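Local coordinates for GDSL-like protein (Roseburia intestinalis L1-82, PDB 6HFZ) that removes acetyl groups from acetylated mannans as a two-domain carbohydrate esterase, and probably hydrolyses the esters through the serine chemistry of the SGNH hydrolases, at residues 126-130 against 223-229; 267-273 against 360-364; 32-38 against 71-77. All coordinates share one frame; numbering follows the deposited sequence.

Interaction 1 (126-130 against 223-229)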
loop_
_atom_site.group_PDB
_atom_site.type_symbol
_atom_site.label_atom_id
_atom_site.label_comp_id
_atom_site.label_asym_id
_atom_site.label_seq_id
_atom_site.Cartn_x
_atom_site.Cartn_y
_atom_site.Cartn_z
ATOM N N ARG A 126 -12.930 1.527 -1.911
ATOM C CA ARG A 126 -14.050 2.501 -1.871
ATOM C C ARG A 126 -13.532 3.930 -2.080
ATOM O O ARG A 126 -14.095 4.687 -2.881
ATOM C CB ARG A 126 -14.863 2.373 -0.590
ATOM C CG ARG A 126 -15.660 1.080 -0.515
ATOM C CD ARG A 126 -16.406 0.952 0.778
ATOM N NE ARG A 126 -17.453 1.965 0.848
ATOM C CZ ARG A 126 -18.713 1.777 0.460
ATOM N NH1 ARG A 126 -19.070 0.656 -0.145
ATOM N NH2 ARG A 126 -19.617 2.719 0.729
ATOM N N LYS A 127 -12.474 4.328 -1.360
ATOM C CA LYS A 127 -11.985 5.700 -1.438
ATOM C C LYS A 127 -11.520 6.018 -2.861
ATOM O O LYS A 127 -11.716 7.097 -3.375
ATOM C CB LYS A 127 -10.873 5.928 -0.411
ATOM C CG LYS A 127 -10.103 7.250 -0.512
ATOM C CD LYS A 127 -9.178 7.538 0.634
ATOM C CE LYS A 127 -9.908 7.903 1.900
ATOM N NZ LYS A 127 -9.073 7.742 3.119
ATOM N N VAL A 128 -10.737 5.108 -3.461
ATOM C CA VAL A 128 -10.209 5.391 -4.802
ATOM C C VAL A 128 -11.340 5.390 -5.837
ATOM O O VAL A 128 -11.403 6.268 -6.714
ATOM C CB VAL A 128 -9.069 4.415 -5.157
ATOM C CG1 VAL A 128 -8.648 4.546 -6.604
ATOM C CG2 VAL A 128 -7.873 4.562 -4.220
ATOM N N TYR A 129 -12.232 4.418 -5.758
ATOM C CA TYR A 129 -13.253 4.179 -6.769
ATOM C C TYR A 129 -14.249 5.355 -6.782
ATOM O O TYR A 129 -14.696 5.762 -7.842
ATOM C CB TYR A 129 -13.955 2.855 -6.503
ATOM C CG TYR A 129 -14.985 2.411 -7.516
ATOM C CD1 TYR A 129 -14.628 1.980 -8.789
ATOM C CD2 TYR A 129 -16.337 2.480 -7.224
ATOM C CE1 TYR A 129 -15.586 1.536 -9.695
ATOM C CE2 TYR A 129 -17.305 2.025 -8.120
ATOM C CZ TYR A 129 -16.925 1.552 -9.358
ATOM O OH TYR A 129 -17.858 1.058 -10.235
ATOM N N THR A 130 -14.549 5.908 -5.605
ATOM C CA THR A 130 -15.514 7.038 -5.519
ATOM C C THR A 130 -14.837 8.412 -5.540
ATOM O O THR A 130 -15.536 9.478 -5.419
ATOM C CB THR A 130 -16.427 6.887 -4.303
ATOM O OG1 THR A 130 -15.596 7.045 -3.153
ATOM C CG2 THR A 130 -17.143 5.558 -4.299
ATOM N N GLU A 223 -22.305 1.269 -15.537
ATOM C CA GLU A 223 -21.563 0.816 -14.383
ATOM C C GLU A 223 -22.544 0.224 -13.375
ATOM O O GLU A 223 -23.678 0.688 -13.268
ATOM C CB GLU A 223 -20.816 2.048 -13.878
ATOM C CG GLU A 223 -20.093 1.869 -12.577
ATOM C CD GLU A 223 -18.941 2.849 -12.473
ATOM O OE1 GLU A 223 -19.094 3.865 -11.747
ATOM O OE2 GLU A 223 -17.905 2.598 -13.146
ATOM N N PRO A 224 -22.185 -0.807 -12.574
ATOM C CA PRO A 224 -23.120 -1.312 -11.581
ATOM C C PRO A 224 -23.451 -0.249 -10.520
ATOM O O PRO A 224 -22.672 0.723 -10.271
ATOM C CB PRO A 224 -22.426 -2.531 -10.961
ATOM C CG PRO A 224 -21.300 -2.864 -11.912
ATOM C CD PRO A 224 -20.908 -1.548 -12.554
ATOM N N ASP A 225 -24.589 -0.440 -9.860
ATOM C CA ASP A 225 -24.914 0.356 -8.705
ATOM C C ASP A 225 -23.821 0.154 -7.647
ATOM O O ASP A 225 -23.330 -0.972 -7.404
ATOM C CB ASP A 225 -26.267 -0.007 -8.113
ATOM C CG ASP A 225 -27.434 0.318 -9.040
ATOM O OD1 ASP A 225 -27.314 1.272 -9.842
ATOM O OD2 ASP A 225 -28.441 -0.386 -8.955
ATOM N N TYR A 226 -23.461 1.266 -7.009
ATOM C CA TYR A 226 -22.395 1.242 -5.997
ATOM C C TYR A 226 -22.944 0.617 -4.738
ATOM O O TYR A 226 -23.858 1.181 -4.112
ATOM C CB TYR A 226 -21.885 2.652 -5.729
ATOM C CG TYR A 226 -20.743 2.726 -4.753
ATOM C CD1 TYR A 226 -19.547 2.069 -5.012
ATOM C CD2 TYR A 226 -20.812 3.534 -3.630
ATOM C CE1 TYR A 226 -18.466 2.177 -4.151
ATOM C CE2 TYR A 226 -19.743 3.645 -2.760
ATOM C CZ TYR A 226 -18.573 2.946 -3.006
ATOM O OH TYR A 226 -17.497 3.080 -2.178
ATOM N N PRO A 227 -22.414 -0.551 -4.309
ATOM C CA PRO A 227 -23.041 -1.272 -3.215
ATOM C C PRO A 227 -22.614 -0.806 -1.816
ATOM O O PRO A 227 -21.529 -0.178 -1.664
ATOM C CB PRO A 227 -22.576 -2.699 -3.495
ATOM C CG PRO A 227 -21.179 -2.529 -4.040
ATOM C CD PRO A 227 -21.287 -1.299 -4.919
ATOM N N ALA A 228 -23.431 -1.172 -0.811
ATOM C CA ALA A 228 -23.085 -1.086 0.598
ATOM C C ALA A 228 -21.830 -1.916 0.852
ATOM O O ALA A 228 -21.636 -2.931 0.177
ATOM C CB ALA A 228 -24.227 -1.601 1.446
ATOM N N PRO A 229 -20.960 -1.547 1.819
ATOM C CA PRO A 229 -19.733 -2.320 2.053
ATOM C C PRO A 229 -19.984 -3.761 2.511
ATOM O O PRO A 229 -21.005 -4.077 3.081
ATOM C CB PRO A 229 -18.955 -1.544 3.121
ATOM C CG PRO A 229 -19.944 -0.511 3.677
ATOM C CD PRO A 229 -21.068 -0.364 2.679
HETATM O O HOH W 1 -20.243 0.930 -8.978
#

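Interaction 2 (267-273 against 360-364)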
loop_
_atom_site.group_PDB
_atom_site.type_symbol
_atom_site.label_atom_id
_atom_site.label_comp_id
_atom_site.label_asym_id
_atom_site.label_seq_id
_atom_site.Cartn_x
_atom_site.Cartn_y
_atom_site.Cartn_z
ATOM N N PHE A 267 10.629 8.179 6.429
ATOM C CA PHE A 267 10.795 8.699 7.820
ATOM C C PHE A 267 10.922 10.227 7.758
ATOM O O PHE A 267 12.019 10.778 7.887
ATOM C CB PHE A 267 11.908 7.938 8.530
ATOM C CG PHE A 267 11.757 6.439 8.456
ATOM C CD1 PHE A 267 10.703 5.829 9.114
ATOM C CD2 PHE A 267 12.582 5.663 7.658
ATOM C CE1 PHE A 267 10.513 4.467 9.036
ATOM C CE2 PHE A 267 12.395 4.277 7.589
ATOM C CZ PHE A 267 11.365 3.690 8.279
ATOM N N LYS A 268 9.783 10.860 7.454
ATOM C CA LYS A 268 9.616 12.287 7.374
ATOM C C LYS A 268 8.277 12.653 7.981
ATOM O O LYS A 268 7.374 11.806 8.045
ATOM C CB LYS A 268 9.663 12.786 5.920
ATOM C CG LYS A 268 11.010 12.670 5.232
ATOM C CD LYS A 268 12.054 13.625 5.768
ATOM C CE LYS A 268 13.459 13.342 5.261
ATOM N NZ LYS A 268 13.987 12.085 5.798
ATOM N N HIS A 269 8.134 13.938 8.365
ATOM C CA HIS A 269 6.916 14.598 8.859
ATOM C C HIS A 269 6.512 14.143 10.267
ATOM O O HIS A 269 5.419 14.467 10.732
ATOM C CB HIS A 269 5.726 14.404 7.897
ATOM C CG HIS A 269 5.976 14.984 6.542
ATOM N ND1 HIS A 269 6.956 15.942 6.341
ATOM C CD2 HIS A 269 5.390 14.775 5.340
ATOM C CE1 HIS A 269 6.957 16.287 5.044
ATOM N NE2 HIS A 269 6.020 15.616 4.417
ATOM N N GLY A 270 7.395 13.394 10.916
ATOM C CA GLY A 270 7.102 12.901 12.228
ATOM C C GLY A 270 7.976 13.547 13.283
ATOM O O GLY A 270 8.267 14.740 13.242
ATOM N N TRP A 271 8.368 12.748 14.276
ATOM C CA TRP A 271 9.020 13.255 15.451
ATOM C C TRP A 271 10.093 12.249 15.859
ATOM O O TRP A 271 9.924 11.035 15.687
ATOM C CB TRP A 271 8.048 13.445 16.622
ATOM C CG TRP A 271 6.825 14.262 16.432
ATOM C CD1 TRP A 271 6.661 15.588 16.719
ATOM C CD2 TRP A 271 5.564 13.786 15.935
ATOM N NE1 TRP A 271 5.376 15.956 16.477
ATOM C CE2 TRP A 271 4.680 14.882 15.970
ATOM C CE3 TRP A 271 5.102 12.542 15.471
ATOM C CZ2 TRP A 271 3.354 14.780 15.576
ATOM C CZ3 TRP A 271 3.791 12.451 15.073
ATOM C CH2 TRP A 271 2.924 13.543 15.141
ATOM N N THR A 272 11.177 12.733 16.478
ATOM C CA THR A 272 12.243 11.865 16.933
ATOM C C THR A 272 12.461 12.041 18.437
ATOM O O THR A 272 12.117 13.082 18.941
ATOM C CB THR A 272 13.570 12.116 16.219
ATOM O OG1 THR A 272 13.926 13.480 16.407
ATOM C CG2 THR A 272 13.457 11.795 14.743
ATOM N N ALA A 273 13.069 11.018 19.059
ATOM C CA ALA A 273 13.451 11.038 20.504
ATOM C C ALA A 273 14.652 10.117 20.768
ATOM O O ALA A 273 14.719 9.017 20.232
ATOM C CB ALA A 273 12.254 10.634 21.339
ATOM N N PRO A 360 17.918 7.471 16.742
ATOM C CA PRO A 360 16.819 7.799 17.640
ATOM C C PRO A 360 15.578 6.993 17.233
ATOM O O PRO A 360 15.544 6.386 16.159
ATOM C CB PRO A 360 16.560 9.277 17.390
ATOM C CG PRO A 360 16.998 9.475 15.960
ATOM C CD PRO A 360 18.155 8.524 15.746
ATOM N N PHE A 361 14.576 6.980 18.117
ATOM C CA PHE A 361 13.266 6.445 17.766
ATOM C C PHE A 361 12.610 7.429 16.777
ATOM O O PHE A 361 12.688 8.618 16.986
ATOM C CB PHE A 361 12.444 6.259 19.043
ATOM C CG PHE A 361 11.171 5.490 18.832
ATOM C CD1 PHE A 361 10.033 6.121 18.345
ATOM C CD2 PHE A 361 11.130 4.122 19.077
ATOM C CE1 PHE A 361 8.865 5.389 18.133
ATOM C CE2 PHE A 361 9.990 3.385 18.773
ATOM C CZ PHE A 361 8.850 4.030 18.347
ATOM N N TYR A 362 11.988 6.927 15.692
ATOM C CA TYR A 362 11.246 7.795 14.735
ATOM C C TYR A 362 9.755 7.421 14.787
ATOM O O TYR A 362 9.363 6.364 14.305
ATOM C CB TYR A 362 11.809 7.691 13.303
ATOM C CG TYR A 362 11.417 8.895 12.463
ATOM C CD1 TYR A 362 10.112 9.087 12.061
ATOM C CD2 TYR A 362 12.352 9.875 12.123
ATOM C CE1 TYR A 362 9.734 10.231 11.361
ATOM C CE2 TYR A 362 12.013 10.989 11.369
ATOM C CZ TYR A 362 10.692 11.183 11.018
ATOM O OH TYR A 362 10.341 12.317 10.335
ATOM N N LEU A 363 8.940 8.330 15.312
ATOM C CA LEU A 363 7.477 8.222 15.299
ATOM C C LEU A 363 6.960 8.929 14.038
ATOM O O LEU A 363 7.062 10.145 13.882
ATOM C CB LEU A 363 6.944 8.844 16.597
ATOM C CG LEU A 363 5.431 8.843 16.754
ATOM C CD1 LEU A 363 4.857 7.411 16.789
ATOM C CD2 LEU A 363 5.017 9.588 18.015
ATOM N N VAL A 364 6.445 8.142 13.073
ATOM C CA VAL A 364 6.072 8.691 11.794
ATOM C C VAL A 364 4.660 9.301 11.875
ATOM O O VAL A 364 4.405 10.413 11.415
ATOM C CB VAL A 364 6.168 7.636 10.679
ATOM C CG1 VAL A 364 5.618 8.171 9.349
ATOM C CG2 VAL A 364 7.590 7.077 10.548
#

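Interaction 3 (32-38 against 71-77)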
loop_
_atom_site.group_PDB
_atom_site.type_symbol
_atom_site.label_atom_id
_atom_site.label_comp_id
_atom_site.label_asym_id
_atom_site.label_seq_id
_atom_site.Cartn_x
_atom_site.Cartn_y
_atom_site.Cartn_z
ATOM N N ALA A 32 -4.934 13.745 -22.679
ATOM C CA ALA A 32 -3.856 13.602 -21.688
ATOM C C ALA A 32 -4.381 12.791 -20.483
ATOM O O ALA A 32 -5.428 13.097 -19.937
ATOM C CB ALA A 32 -3.362 14.958 -21.271
ATOM N N LEU A 33 -3.649 11.729 -20.100
ATOM C CA LEU A 33 -4.128 10.772 -19.126
ATOM C C LEU A 33 -3.039 10.470 -18.097
ATOM O O LEU A 33 -1.834 10.446 -18.397
ATOM C CB LEU A 33 -4.576 9.507 -19.855
ATOM C CG LEU A 33 -5.787 9.694 -20.757
ATOM C CD1 LEU A 33 -5.886 8.560 -21.765
ATOM C CD2 LEU A 33 -7.073 9.839 -19.953
ATOM N N ASN A 34 -3.499 10.241 -16.862
ATOM C CA ASN A 34 -2.640 9.974 -15.736
ATOM C C ASN A 34 -2.768 8.486 -15.354
ATOM O O ASN A 34 -3.832 8.037 -15.026
ATOM C CB ASN A 34 -3.054 10.885 -14.581
ATOM C CG ASN A 34 -2.805 12.354 -14.872
ATOM O OD1 ASN A 34 -1.841 12.709 -15.542
ATOM N ND2 ASN A 34 -3.628 13.223 -14.321
ATOM N N ILE A 35 -1.660 7.760 -15.445
ATOM C CA ILE A 35 -1.595 6.322 -15.231
ATOM C C ILE A 35 -0.885 6.076 -13.891
ATOM O O ILE A 35 0.316 6.377 -13.805
ATOM C CB ILE A 35 -0.830 5.687 -16.408
ATOM C CG1 ILE A 35 -1.416 6.072 -17.778
ATOM C CG2 ILE A 35 -0.722 4.169 -16.242
ATOM C CD1 ILE A 35 -2.867 5.695 -17.998
ATOM N N ALA A 36 -1.599 5.535 -12.883
ATOM C CA ALA A 36 -1.073 5.465 -11.556
ATOM C C ALA A 36 -1.023 4.027 -11.027
ATOM O O ALA A 36 -1.767 3.162 -11.443
ATOM C CB ALA A 36 -1.865 6.349 -10.650
ATOM N N PHE A 37 -0.179 3.865 -10.017
ATOM C CA PHE A 37 0.062 2.583 -9.356
ATOM C C PHE A 37 0.241 2.805 -7.859
ATOM O O PHE A 37 1.038 3.623 -7.473
ATOM C CB PHE A 37 1.343 1.948 -9.897
ATOM C CG PHE A 37 1.381 1.818 -11.393
ATOM C CD1 PHE A 37 1.700 2.911 -12.187
ATOM C CD2 PHE A 37 1.145 0.596 -12.017
ATOM C CE1 PHE A 37 1.748 2.798 -13.559
ATOM C CE2 PHE A 37 1.122 0.511 -13.395
ATOM C CZ PHE A 37 1.447 1.602 -14.158
ATOM N N LEU A 38 -0.538 2.073 -7.035
ATOM C CA LEU A 38 -0.484 2.159 -5.596
ATOM C C LEU A 38 -0.246 0.739 -5.067
ATOM O O LEU A 38 -0.981 -0.172 -5.337
ATOM C CB LEU A 38 -1.780 2.771 -5.056
ATOM C CG LEU A 38 -1.841 2.983 -3.534
ATOM C CD1 LEU A 38 -1.009 4.185 -3.148
ATOM C CD2 LEU A 38 -3.285 3.171 -3.074
ATOM N N ASP A 71 -1.127 11.790 -24.441
ATOM C CA ASP A 71 -0.042 12.204 -23.536
ATOM C C ASP A 71 -0.228 11.560 -22.154
ATOM O O ASP A 71 -1.159 11.879 -21.437
ATOM C CB ASP A 71 -0.025 13.720 -23.361
ATOM C CG ASP A 71 0.561 14.409 -24.572
ATOM O OD1 ASP A 71 1.764 14.196 -24.824
ATOM O OD2 ASP A 71 -0.208 15.109 -25.279
ATOM N N PHE A 72 0.676 10.666 -21.793
ATOM C CA PHE A 72 0.525 9.960 -20.509
ATOM C C PHE A 72 1.537 10.460 -19.482
ATOM O O PHE A 72 2.709 10.726 -19.823
ATOM C CB PHE A 72 0.697 8.458 -20.709
ATOM C CG PHE A 72 -0.351 7.830 -21.584
ATOM C CD1 PHE A 72 -1.609 7.551 -21.058
ATOM C CD2 PHE A 72 -0.093 7.532 -22.921
ATOM C CE1 PHE A 72 -2.577 6.920 -21.822
ATOM C CE2 PHE A 72 -1.058 6.893 -23.674
ATOM C CZ PHE A 72 -2.296 6.624 -23.147
ATOM N N THR A 73 1.079 10.477 -18.212
ATOM C CA THR A 73 1.864 10.836 -17.056
ATOM C C THR A 73 1.941 9.612 -16.126
ATOM O O THR A 73 0.914 9.013 -15.881
ATOM C CB THR A 73 1.262 12.028 -16.302
ATOM O OG1 THR A 73 1.242 13.136 -17.209
ATOM C CG2 THR A 73 2.067 12.433 -15.082
ATOM N N TYR A 74 3.157 9.304 -15.689
ATOM C CA TYR A 74 3.502 8.107 -14.872
ATOM C C TYR A 74 3.487 8.499 -13.392
ATOM O O TYR A 74 4.241 9.389 -13.006
ATOM C CB TYR A 74 4.873 7.581 -15.269
ATOM C CG TYR A 74 5.423 6.409 -14.482
ATOM C CD1 TYR A 74 4.795 5.170 -14.483
ATOM C CD2 TYR A 74 6.617 6.514 -13.804
ATOM C CE1 TYR A 74 5.302 4.093 -13.774
ATOM C CE2 TYR A 74 7.181 5.421 -13.151
ATOM C CZ TYR A 74 6.518 4.209 -13.116
ATOM O OH TYR A 74 7.186 3.196 -12.467
ATOM N N ILE A 75 2.589 7.880 -12.597
ATOM C CA ILE A 75 2.468 8.122 -11.167
ATOM C C ILE A 75 2.732 6.815 -10.407
ATOM O O ILE A 75 1.871 5.963 -10.408
ATOM C CB ILE A 75 1.090 8.700 -10.815
ATOM C CG1 ILE A 75 0.819 10.000 -11.575
ATOM C CG2 ILE A 75 0.903 8.879 -9.309
ATOM C CD1 ILE A 75 -0.640 10.156 -11.840
ATOM N N ASN A 76 3.932 6.692 -9.827
ATOM C CA ASN A 76 4.316 5.508 -9.066
ATOM C C ASN A 76 4.272 5.856 -7.590
ATOM O O ASN A 76 5.184 6.481 -7.101
ATOM C CB ASN A 76 5.671 4.933 -9.449
ATOM C CG ASN A 76 5.866 3.570 -8.820
ATOM O OD1 ASN A 76 5.482 3.359 -7.670
ATOM N ND2 ASN A 76 6.421 2.646 -9.585
ATOM N N ALA A 77 3.212 5.377 -6.924
ATOM C CA ALA A 77 2.936 5.640 -5.517
ATOM C C ALA A 77 3.201 4.381 -4.679
ATOM O O ALA A 77 2.576 4.168 -3.638
ATOM C CB ALA A 77 1.530 6.117 -5.340
#

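Interaction 1 (126-130 against 223-229)
The guanidinium group of Arg126 lies between Tyr226 and Pro229: the phenol oxygen of Tyr226 sits over the centre of one face, 3.1 Å above the plane, and the pyrrolidine ring of Pro229 covers the opposite face. At its edge, NH1 of Arg126 donates to Pro227 O (3.0 Å, N-H...O 155°), and the acceptor lies in the guanidinium plane. A bend at chi3 (67°) turns the arginine chain so that its flat end slips under Tyr226 OH. One face of the Tyr226 ring carries the methyl of Thr130, whose CG2 is 3.2 Å from Tyr226 CZ. The rings of Tyr129 and Tyr226 are nearly parallel but hardly overlap, with Tyr129 CD2 3.8 Å from Tyr226 CE1. A water in the plane of the Tyr129 ring joins Tyr129 OH to Pro224 O. The Glu223 carboxylate approaches that hydroxyl from the opposite direction without a hydrogen bond; it forms a salt bridge with Arg19, which also makes a cation-pi contact with Tyr129. Arg126 is likewise shared with Glu236 and Tyr162. The C-terminal end of helix 115-129 thus holds the irregular 223-229 segment through one direct hydrogen bond, a water and packing about the guanidinium, whose buried charge Glu236 probably balances.

Interaction 2 (267-273 against 360-364)
Four backbone hydrogen bonds join Trp271 with Leu363 and Ala273 with Phe361, both hydrogen-bonded antiparallel pairs; Trp271 N reaches Leu363 O at 2.9 Å. Just before the strand, Gly270 N donates to Tyr362 OH (3.2 Å, N-H...O 157°), a hydroxyl also bonded to Asp256. Tyr362 CG stands anti to the backbone N (chi1 -159°), and the ring reaches across into the 267-270 turn. There Phe267 CB makes a CH-pi contact over the middle of the ring, 3.9 Å from its centroid, while Trp271 O lies nearer the rim of the opposite face. Thr272 CG2 touches Tyr362 CD2 at 3.4 Å within the non-hydrogen-bonded pair. A leucine in place of Tyr362 would probably leave Gly270 N and the Asp256 carboxylate without their hydroxyl partner and Phe267 CB without its aromatic face. Further out, Val364 CG2 meets the edge of the Phe267 ring, and Leu363 CD2 packs on Trp271 CE3 at 3.9 Å. Trp271, Ala273, Phe361 and Leu363 share a face that packs on strands 279-286 and 342-352 of the five-stranded sheet, so this pairing forms part of a beta-sandwich-like core; strand 361-370 also pairs antiparallel with strand 288-295, and strand 271-273 with strand 254-255.

Interaction 3 (32-38 against 71-77)
Leu33 and Phe72 lie side by side and point the same way, with Leu33 CD1 3.7 Å from Phe72 CE1. Ile35 crosses the same ring obliquely, bringing CG1 to 3.6 Å from Phe72 CD1, so both aliphatic chains meet the CD1-CE1 side of the phenyl group. Further along this face, Phe37 and Tyr74 cross at about a right angle; their ring planes are 59° apart, and Phe37 CE1 touches Tyr74 CE1 at 3.8 Å. The Phe37 ring also turns its edge to Ile75 O, which lies in the ring plane. Tyr74 OH accepts a nearly straight bond from Asn76 ND2 (3.0 Å, 174°), a nitrogen that also donates to Thr43 O. On the other face, Asn34 and Thr73 run alongside each other, with OD1 of Asn34 against CB of Thr73, while Asn34 ND2 is held by Glu99 O. Ile75 has CG1 anti to the carbonyl carbon (chi1 -58°), and an off-staggered chi2 carries CD1 to Asn34 CB, 3.7 Å away; its CB rests on that of Ala36. Between the strands, six backbone hydrogen bonds run in parallel register from Leu33 N to Ala77 N. Strand 71-78 is outermost here, and helix 55-66 returns the chain to it from strand 32-39 in a beta-alpha-beta crossover. Both faces are thus mainly apolar, one against helices 18-28 and 55-66, the other partly against helix 84-96, while backbone carbonyls hold the Asn34 and Asn76 amides.

In the fold
Along the chain interaction 3 comes first, then interaction 1, then interaction 2 within the second domain. Interaction 3 lies in the SGNH-type esterase domain, where it forms the edge of the mixed sheet, while interaction 1 ties helix 115-129 of that domain to the chain leaving helix 196-215 on its way to strand 237-241. Their centres lie about 22 Å apart, with nearest atoms about 5 Å apart and no direct touch. Interaction 2 belongs to the all-beta domain, its centre about 36 Å from that of interaction 1 and about 30 Å from that of interaction 3. Interaction 1 therefore fastens the linking segment against the esterase domain, whereas interactions 2 and 3 are strand pairings in two separate sheets.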